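USG-1 protein homolog (Pseudomonas aeruginosa, PDB 2HJS) is probably an NAD(P)-dependent oxidoreductase of the aspartate-semialdehyde dehydrogenase family, acting on an aldehyde or oxo group and forming a dimer, though its exact reaction is unproven. Local coordinates at residues V9-A14 and G24-R29; E20-L25 and N325-G330; A136-V141 and R152-T157. All coordinates share one frame; numbering follows the deposited sequence.

Contact 1. Residues V9-A14 and G24-R29; sequences VAVVGA and GLLDER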
loop_
_atom_site.group_PDB
_atom_site.type_symbol
_atom_site.label_atom_id
_atom_site.label_comp_id
_atom_site.label_asym_id
_atom_site.label_seq_id
_atom_site.Cartn_x
_atom_site.Cartn_y
_atom_site.Cartn_z
ATOM N N VAL A 9 28.736 5.767 27.097
ATOM C CA VAL A 9 27.664 5.904 26.186
ATOM C C VAL A 9 26.447 6.284 27.007
ATOM O O VAL A 9 26.248 5.775 28.119
ATOM C CB VAL A 9 27.472 4.581 25.415
ATOM C CG1 VAL A 9 26.241 4.625 24.568
ATOM C CG2 VAL A 9 28.715 4.286 24.565
ATOM N N ALA A 10 25.678 7.224 26.479
ATOM C CA ALA A 10 24.339 7.519 26.963
ATOM C C ALA A 10 23.336 7.073 25.902
ATOM O O ALA A 10 23.602 7.224 24.718
ATOM C CB ALA A 10 24.187 9.005 27.210
ATOM N N VAL A 11 22.199 6.524 26.324
ATOM C CA VAL A 11 21.053 6.327 25.425
ATOM C C VAL A 11 19.876 7.139 25.954
ATOM O O VAL A 11 19.293 6.814 26.990
ATOM C CB VAL A 11 20.654 4.837 25.236
ATOM C CG1 VAL A 11 19.399 4.697 24.339
ATOM C CG2 VAL A 11 21.831 4.030 24.662
ATOM N N VAL A 12 19.557 8.198 25.216
ATOM C CA VAL A 12 18.460 9.112 25.516
ATOM C C VAL A 12 17.211 8.569 24.857
ATOM O O VAL A 12 17.221 8.244 23.669
ATOM C CB VAL A 12 18.823 10.536 25.041
ATOM C CG1 VAL A 12 17.690 11.502 25.295
ATOM C CG2 VAL A 12 20.088 11.021 25.796
ATOM N N GLY A 13 16.157 8.401 25.651
ATOM C CA GLY A 13 14.899 7.801 25.189
ATOM C C GLY A 13 14.920 6.287 25.296
ATOM O O GLY A 13 14.305 5.579 24.506
ATOM N N ALA A 14 15.603 5.799 26.320
ATOM C CA ALA A 14 15.927 4.392 26.460
ATOM C C ALA A 14 14.690 3.534 26.652
ATOM O O ALA A 14 14.719 2.353 26.350
ATOM C CB ALA A 14 16.910 4.186 27.625
ATOM N N GLY A 24 19.345 -3.156 23.605
ATOM C CA GLY A 24 19.532 -4.591 23.383
ATOM C C GLY A 24 20.611 -4.865 22.334
ATOM O O GLY A 24 21.390 -5.798 22.477
ATOM N N LEU A 25 20.661 -4.057 21.279
ATOM C CA LEU A 25 21.696 -4.208 20.259
ATOM C C LEU A 25 23.114 -3.882 20.731
ATOM O O LEU A 25 24.069 -4.508 20.262
ATOM C CB LEU A 25 21.374 -3.351 19.040
ATOM C CG LEU A 25 20.207 -3.860 18.200
ATOM C CD1 LEU A 25 19.848 -2.793 17.181
ATOM C CD2 LEU A 25 20.523 -5.207 17.531
ATOM N N LEU A 26 23.251 -2.897 21.624
ATOM C CA LEU A 26 24.529 -2.610 22.232
ATOM C C LEU A 26 25.056 -3.842 22.952
ATOM O O LEU A 26 26.249 -4.107 22.924
ATOM C CB LEU A 26 24.454 -1.419 23.210
ATOM C CG LEU A 26 24.096 -0.074 22.572
ATOM C CD1 LEU A 26 24.017 1.001 23.660
ATOM C CD2 LEU A 26 25.072 0.296 21.443
ATOM N N ASP A 27 24.159 -4.594 23.582
ATOM C CA ASP A 27 24.545 -5.766 24.364
ATOM C C ASP A 27 24.858 -6.926 23.385
ATOM O O ASP A 27 25.961 -7.492 23.406
ATOM C CB ASP A 27 23.391 -6.086 25.304
ATOM C CG ASP A 27 23.653 -7.272 26.204
ATOM O OD1 ASP A 27 24.813 -7.756 26.320
ATOM O OD2 ASP A 27 22.670 -7.712 26.844
ATOM N N GLU A 28 23.901 -7.224 22.499
ATOM C CA GLU A 28 24.032 -8.265 21.470
ATOM C C GLU A 28 25.310 -8.191 20.635
ATOM O O GLU A 28 25.903 -9.223 20.305
ATOM C CB GLU A 28 22.884 -8.135 20.466
ATOM C CG GLU A 28 21.873 -9.226 20.452
ATOM C CD GLU A 28 20.933 -9.103 19.232
ATOM O OE1 GLU A 28 19.746 -8.722 19.445
ATOM O OE2 GLU A 28 21.407 -9.353 18.078
ATOM N N ARG A 29 25.670 -6.969 20.235
ATOM C CA ARG A 29 26.777 -6.741 19.323
ATOM C C ARG A 29 28.075 -6.465 20.066
ATOM O O ARG A 29 29.095 -6.129 19.436
ATOM C CB ARG A 29 26.458 -5.580 18.354
ATOM C CG ARG A 29 25.256 -5.825 17.458
ATOM C CD ARG A 29 25.003 -4.675 16.508
ATOM N NE ARG A 29 26.114 -4.494 15.587
ATOM C CZ ARG A 29 26.281 -5.176 14.452
ATOM N NH1 ARG A 29 25.385 -6.067 14.038
ATOM N NH2 ARG A 29 27.344 -4.941 13.707
#
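Leu26 meets Val9 and Val11 through methyl groups alone, so no flat group takes part across this contact. Aromatic rings lie in the surroundings: Phe31 and Phe51 also pack on Leu26. The contact itself is a triangle of three methyls. Leu26 CD1 lies 3.9 Å from Val11 CG2 and 4.3 Å from Val9 CG1. The leucine is stretched toward the strand, with CD1 anti to its CA (chi2 178°), and this makes CD1 the leading atom. The two valines offer different branches. Val9 uses CG1, which stands anti to its own N, while Val11 uses CG2, which lies beside its N. Val11 and Leu26 do not meet head-on; they run alongside each other from opposite directions. The other branch of Val11, CG1, packs on Val23 CG2, one turn earlier on the same helix. All three residues are buried, but the shared surface is small, 78 Å².

This is the first strand and first helix of a Rossmann-type fold. The turn that starts at Gly13 is glycine-rich and leads into helix 17-28, consistent with the dinucleotide-binding loop of such domains. Strand 9-12 lies in the middle of a parallel run, with backbone bonds to His37 on one side and to Leu71 and Phe73 on the other. Helix 17-28 covers it and leads on to strand 36-40, completing a beta-alpha-beta unit. Leu36 of that strand touches both valines. Beyond the helix lies helix 317-336, which is met by Leu25 and Arg29.

Contact 2. Residues E20-L25 and N325-G330; sequences EALVGL and NAVLLG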
loop_
_atom_site.group_PDB
_atom_site.type_symbol
_atom_site.label_atom_id
_atom_site.label_comp_id
_atom_site.label_asym_id
_atom_site.label_seq_id
_atom_site.Cartn_x
_atom_site.Cartn_y
_atom_site.Cartn_z
ATOM N N GLU A 20 14.817 1.097 23.462
ATOM C CA GLU A 20 14.913 -0.258 24.006
ATOM C C GLU A 20 15.614 -1.240 23.036
ATOM O O GLU A 20 16.455 -2.053 23.443
ATOM C CB GLU A 20 13.495 -0.766 24.311
ATOM C CG GLU A 20 13.400 -1.915 25.293
ATOM C CD GLU A 20 12.050 -2.657 25.241
ATOM O OE1 GLU A 20 11.161 -2.284 24.426
ATOM O OE2 GLU A 20 11.887 -3.652 25.991
ATOM N N ALA A 21 15.262 -1.177 21.755
ATOM C CA ALA A 21 15.891 -2.057 20.766
ATOM C C ALA A 21 17.368 -1.701 20.676
ATOM O O ALA A 21 18.212 -2.572 20.572
ATOM C CB ALA A 21 15.205 -1.931 19.388
ATOM N N LEU A 22 17.680 -0.416 20.756
ATOM C CA LEU A 22 19.043 0.032 20.584
ATOM C C LEU A 22 19.913 -0.443 21.752
ATOM O O LEU A 22 21.047 -0.873 21.543
ATOM C CB LEU A 22 19.082 1.549 20.417
ATOM C CG LEU A 22 20.391 2.146 19.896
ATOM C CD1 LEU A 22 20.091 3.469 19.244
ATOM C CD2 LEU A 22 21.473 2.307 20.999
ATOM N N VAL A 23 19.372 -0.402 22.974
ATOM C CA VAL A 23 20.090 -0.893 24.148
ATOM C C VAL A 23 20.348 -2.396 24.023
ATOM O O VAL A 23 21.456 -2.864 24.305
ATOM C CB VAL A 23 19.352 -0.549 25.464
ATOM C CG1 VAL A 23 19.984 -1.273 26.647
ATOM C CG2 VAL A 23 19.353 0.984 25.686
ATOM N N GLY A 24 19.345 -3.156 23.605
ATOM C CA GLY A 24 19.532 -4.591 23.383
ATOM C C GLY A 24 20.611 -4.865 22.334
ATOM O O GLY A 24 21.390 -5.798 22.477
ATOM N N LEU A 25 20.661 -4.057 21.279
ATOM C CA LEU A 25 21.696 -4.208 20.259
ATOM C C LEU A 25 23.114 -3.882 20.731
ATOM O O LEU A 25 24.069 -4.508 20.262
ATOM C CB LEU A 25 21.374 -3.351 19.040
ATOM C CG LEU A 25 20.207 -3.860 18.200
ATOM C CD1 LEU A 25 19.848 -2.793 17.181
ATOM C CD2 LEU A 25 20.523 -5.207 17.531
ATOM N N ASN A 325 20.782 0.660 12.316
ATOM C CA ASN A 325 21.526 1.664 11.538
ATOM C C ASN A 325 22.269 2.676 12.431
ATOM O O ASN A 325 23.418 3.049 12.149
ATOM C CB ASN A 325 20.610 2.378 10.532
ATOM C CG ASN A 325 20.301 1.521 9.317
ATOM O OD1 ASN A 325 21.204 0.910 8.734
ATOM N ND2 ASN A 325 19.013 1.483 8.910
ATOM N N ALA A 326 21.618 3.115 13.509
ATOM C CA ALA A 326 22.235 4.033 14.460
ATOM C C ALA A 326 23.463 3.380 15.122
ATOM O O ALA A 326 24.520 3.992 15.249
ATOM C CB ALA A 326 21.211 4.477 15.513
ATOM N N VAL A 327 23.321 2.129 15.530
ATOM C CA VAL A 327 24.410 1.418 16.189
ATOM C C VAL A 327 25.584 1.183 15.213
ATOM O O VAL A 327 26.741 1.384 15.572
ATOM C CB VAL A 327 23.915 0.092 16.804
ATOM C CG1 VAL A 327 25.081 -0.708 17.382
ATOM C CG2 VAL A 327 22.872 0.352 17.908
ATOM N N LEU A 328 25.276 0.778 13.982
ATOM C CA LEU A 328 26.306 0.591 12.961
ATOM C C LEU A 328 27.125 1.862 12.744
ATOM O O LEU A 328 28.356 1.784 12.586
ATOM C CB LEU A 328 25.674 0.118 11.646
ATOM C CG LEU A 328 25.087 -1.298 11.594
ATOM C CD1 LEU A 328 24.349 -1.511 10.269
ATOM C CD2 LEU A 328 26.169 -2.347 11.759
ATOM N N LEU A 329 26.447 3.021 12.745
ATOM C CA LEU A 329 27.082 4.342 12.672
ATOM C C LEU A 329 27.987 4.602 13.857
ATOM O O LEU A 329 29.109 5.069 13.688
ATOM C CB LEU A 329 26.019 5.453 12.542
ATOM C CG LEU A 329 26.492 6.911 12.387
ATOM C CD1 LEU A 329 27.490 7.044 11.231
ATOM C CD2 LEU A 329 25.273 7.832 12.154
ATOM N N GLY A 330 27.513 4.281 15.061
ATOM C CA GLY A 330 28.326 4.345 16.256
ATOM C C GLY A 330 29.556 3.450 16.186
ATOM O O GLY A 330 30.634 3.839 16.629
#
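Helices 20-25 and 325-330 run in broadly similar directions, with a signed crossing angle of -44°, their axes 10.1 Å apart at closest approach and the CA atoms of Leu22 and Val327 the closest pair. This is helix-helix packing over one face of the Rossmann-type sheet. The helix near the end of the chain, 317-336, returns to lie on the first helix of the nucleotide-binding fold, as in other enzymes of the glyceraldehyde-3-phosphate dehydrogenase type. About 300 residues separate the two segments.

Val327 has the largest share of the contact, 66 of the 161 Å² buried. Its CG2 methyl enters between Leu22 and Leu25, which stand one turn apart on the facing helix. Val327 CG2 is 3.7 Å from Leu22 CG and 3.9 Å from Leu22 CD2. Val327 CG2 also rests 4.2 Å from Leu25 CB, at the root of that side chain. Val327 has its CG1 anti to the backbone N (chi1 175°), which leaves CG2 to face the leucines and takes CG1 toward Arg29 CD. Leu22 leaves its helix at an angle, and its branched end supplies the contact. Its chi1 of -166° carries CG away from the backbone N, into the gap between the helices. The ends of Leu22 and Val327 overlap side by side, not end to end.

The four touching residues are all buried. Leu22 also reaches Val11 of strand 9-12, so it bridges the sheet and the later helix. Ala326 is packed from elsewhere by Leu98 and Ser130. Across the contact, Ala326 CB lies 4.0 Å from Leu22 CD1.

Contact 3. Residues A136-V141 and R152-T157; sequences AELCEV and RQLNLT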
loop_
_atom_site.group_PDB
_atom_site.type_symbol
_atom_site.label_atom_id
_atom_site.label_comp_id
_atom_site.label_asym_id
_atom_site.label_seq_id
_atom_site.Cartn_x
_atom_site.Cartn_y
_atom_site.Cartn_z
ATOM N N ALA A 136 15.830 4.958 5.588
ATOM C CA ALA A 136 17.011 4.101 5.805
ATOM C C ALA A 136 16.906 2.844 4.996
ATOM O O ALA A 136 17.883 2.422 4.388
ATOM C CB ALA A 136 17.183 3.751 7.307
ATOM N N GLU A 137 15.712 2.255 4.976
ATOM C CA GLU A 137 15.482 0.980 4.276
ATOM C C GLU A 137 15.443 1.151 2.752
ATOM O O GLU A 137 15.987 0.339 2.014
ATOM C CB GLU A 137 14.222 0.287 4.814
ATOM C CG GLU A 137 14.348 -0.018 6.309
ATOM C CD GLU A 137 13.027 0.104 7.090
ATOM O OE1 GLU A 137 11.982 0.520 6.507
ATOM O OE2 GLU A 137 13.054 -0.222 8.305
ATOM N N LEU A 138 14.806 2.216 2.280
ATOM C CA LEU A 138 14.874 2.557 0.871
ATOM C C LEU A 138 16.345 2.693 0.429
ATOM O O LEU A 138 16.768 2.052 -0.542
ATOM C CB LEU A 138 14.147 3.870 0.592
ATOM C CG LEU A 138 14.049 4.282 -0.885
ATOM C CD1 LEU A 138 13.328 3.222 -1.720
ATOM C CD2 LEU A 138 13.355 5.652 -1.044
ATOM N N CYS A 139 17.107 3.529 1.141
ATOM C CA CYS A 139 18.459 3.903 0.690
ATOM C C CYS A 139 19.426 2.754 0.779
ATOM O O CYS A 139 20.316 2.631 -0.057
ATOM C CB CYS A 139 19.001 5.120 1.457
ATOM S SG CYS A 139 18.130 6.638 1.009
ATOM N N GLU A 140 19.238 1.911 1.782
ATOM C CA GLU A 140 20.073 0.747 1.936
ATOM C C GLU A 140 19.970 -0.167 0.721
ATOM O O GLU A 140 20.950 -0.780 0.329
ATOM C CB GLU A 140 19.677 -0.030 3.202
ATOM C CG GLU A 140 20.259 -1.428 3.274
ATOM C CD GLU A 140 19.760 -2.201 4.488
ATOM O OE1 GLU A 140 18.652 -1.864 4.983
ATOM O OE2 GLU A 140 20.472 -3.140 4.944
ATOM N N VAL A 141 18.771 -0.267 0.149
ATOM C CA VAL A 141 18.528 -1.136 -0.990
ATOM C C VAL A 141 18.957 -0.457 -2.294
ATOM O O VAL A 141 19.551 -1.091 -3.152
ATOM C CB VAL A 141 17.034 -1.552 -1.050
ATOM C CG1 VAL A 141 16.703 -2.259 -2.389
ATOM C CG2 VAL A 141 16.701 -2.436 0.158
ATOM N N ARG A 152 16.136 7.632 -13.190
ATOM C CA ARG A 152 15.582 8.919 -13.614
ATOM C C ARG A 152 14.339 9.366 -12.836
ATOM O O ARG A 152 14.062 10.553 -12.770
ATOM C CB ARG A 152 15.260 8.870 -15.119
ATOM C CG ARG A 152 16.499 8.653 -15.995
ATOM C CD ARG A 152 17.384 9.894 -15.943
ATOM N NE ARG A 152 18.748 9.689 -16.438
ATOM C CZ ARG A 152 19.113 9.799 -17.721
ATOM N NH1 ARG A 152 18.208 10.084 -18.671
ATOM N NH2 ARG A 152 20.390 9.604 -18.063
ATOM N N GLN A 153 13.579 8.420 -12.283
ATOM C CA GLN A 153 12.373 8.722 -11.484
ATOM C C GLN A 153 12.253 7.612 -10.449
ATOM O O GLN A 153 12.440 6.451 -10.768
ATOM C CB GLN A 153 11.059 8.729 -12.305
ATOM C CG GLN A 153 10.906 9.706 -13.488
ATOM C CD GLN A 153 10.587 11.161 -13.091
ATOM O OE1 GLN A 153 10.186 11.453 -11.956
ATOM N NE2 GLN A 153 10.779 12.087 -14.043
ATOM N N LEU A 154 11.893 7.967 -9.232
ATOM C CA LEU A 154 11.758 7.008 -8.161
ATOM C C LEU A 154 10.383 7.185 -7.537
ATOM O O LEU A 154 10.070 8.260 -7.046
ATOM C CB LEU A 154 12.863 7.250 -7.132
ATOM C CG LEU A 154 12.945 6.384 -5.881
ATOM C CD1 LEU A 154 13.064 4.951 -6.268
ATOM C CD2 LEU A 154 14.175 6.805 -5.070
ATOM N N ASN A 155 9.562 6.145 -7.595
ATOM C CA ASN A 155 8.265 6.162 -6.935
ATOM C C ASN A 155 8.282 5.237 -5.725
ATOM O O ASN A 155 8.706 4.090 -5.821
ATOM C CB ASN A 155 7.140 5.785 -7.883
ATOM C CG ASN A 155 5.754 6.143 -7.317
ATOM O OD1 ASN A 155 5.139 5.373 -6.546
ATOM N ND2 ASN A 155 5.273 7.306 -7.679
ATOM N N LEU A 156 7.864 5.772 -4.584
ATOM C CA LEU A 156 7.743 4.997 -3.361
ATOM C C LEU A 156 6.327 5.075 -2.808
ATOM O O LEU A 156 5.793 6.161 -2.597
ATOM C CB LEU A 156 8.744 5.485 -2.316
ATOM C CG LEU A 156 8.585 4.989 -0.875
ATOM C CD1 LEU A 156 8.862 3.461 -0.733
ATOM C CD2 LEU A 156 9.510 5.791 0.033
ATOM N N THR A 157 5.713 3.913 -2.594
ATOM C CA THR A 157 4.506 3.829 -1.780
ATOM C C THR A 157 4.886 3.040 -0.529
ATOM O O THR A 157 5.163 1.848 -0.603
ATOM C CB THR A 157 3.354 3.110 -2.499
ATOM O OG1 THR A 157 3.055 3.794 -3.720
ATOM C CG2 THR A 157 2.098 3.079 -1.620
#
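This is a helix-on-sheet contact, made by leucines alone: Leu138 of helix 133-145 packs on Leu154 and Leu156 of strand 151-160. The strand belongs to the mixed six-stranded sheet of the dimerisation domain, which is of the glyceraldehyde-3-phosphate dehydrogenase type. The helix packs against one face of that sheet. Leu154 and Leu156 are two positions apart on the strand and both point at the helix. Leu138 answers them with one methyl, CD2, which comes down between their ends. Its first torsion favours reach: CG is anti to the backbone N (chi1 -175°). Leu156 is extended in the same way, so the two side chains meet tip to tip. Val250, on the adjacent strand 246-254, touches both Leu138 and Leu154 and extends this apolar patch. Nearby, Arg152 and Gln153 both face Gln253 in a classic beta bulge.

The strand's other face serves the dimer. Asn155 packs on Asn155 of the second subunit, and Thr157 OG1 is hydrogen-bonded to Thr157 OG1 of that subunit. One strand thus backs the helix with its leucines and meets the partner chain with its polar residues. Between the leucines, Leu138 CD2 is 4.0 Å from Leu156 CD2 and 4.3 Å from Leu154 CD2.

How the contacts relate
Contacts 1 and 2 are neighbours, with centres about 6 Å apart. They use two sides of helix 17-28 and share Gly24 and Leu25. Together they place that helix between the seven-stranded sheet of the nucleotide-binding domain and helix 317-336. Contact 3 lies across the chain's centre, about 28 Å from contact 1 and 23 Å from contact 2, centre to centre. It belongs to the other sheet, the one that meets the second subunit. Along the chain, contact 1 closes before contact 3 opens, and contact 3 is nested inside the long loop closed by contact 2. Asn325 and Ala136 touch, so helix 317-336 links contacts 2 and 3.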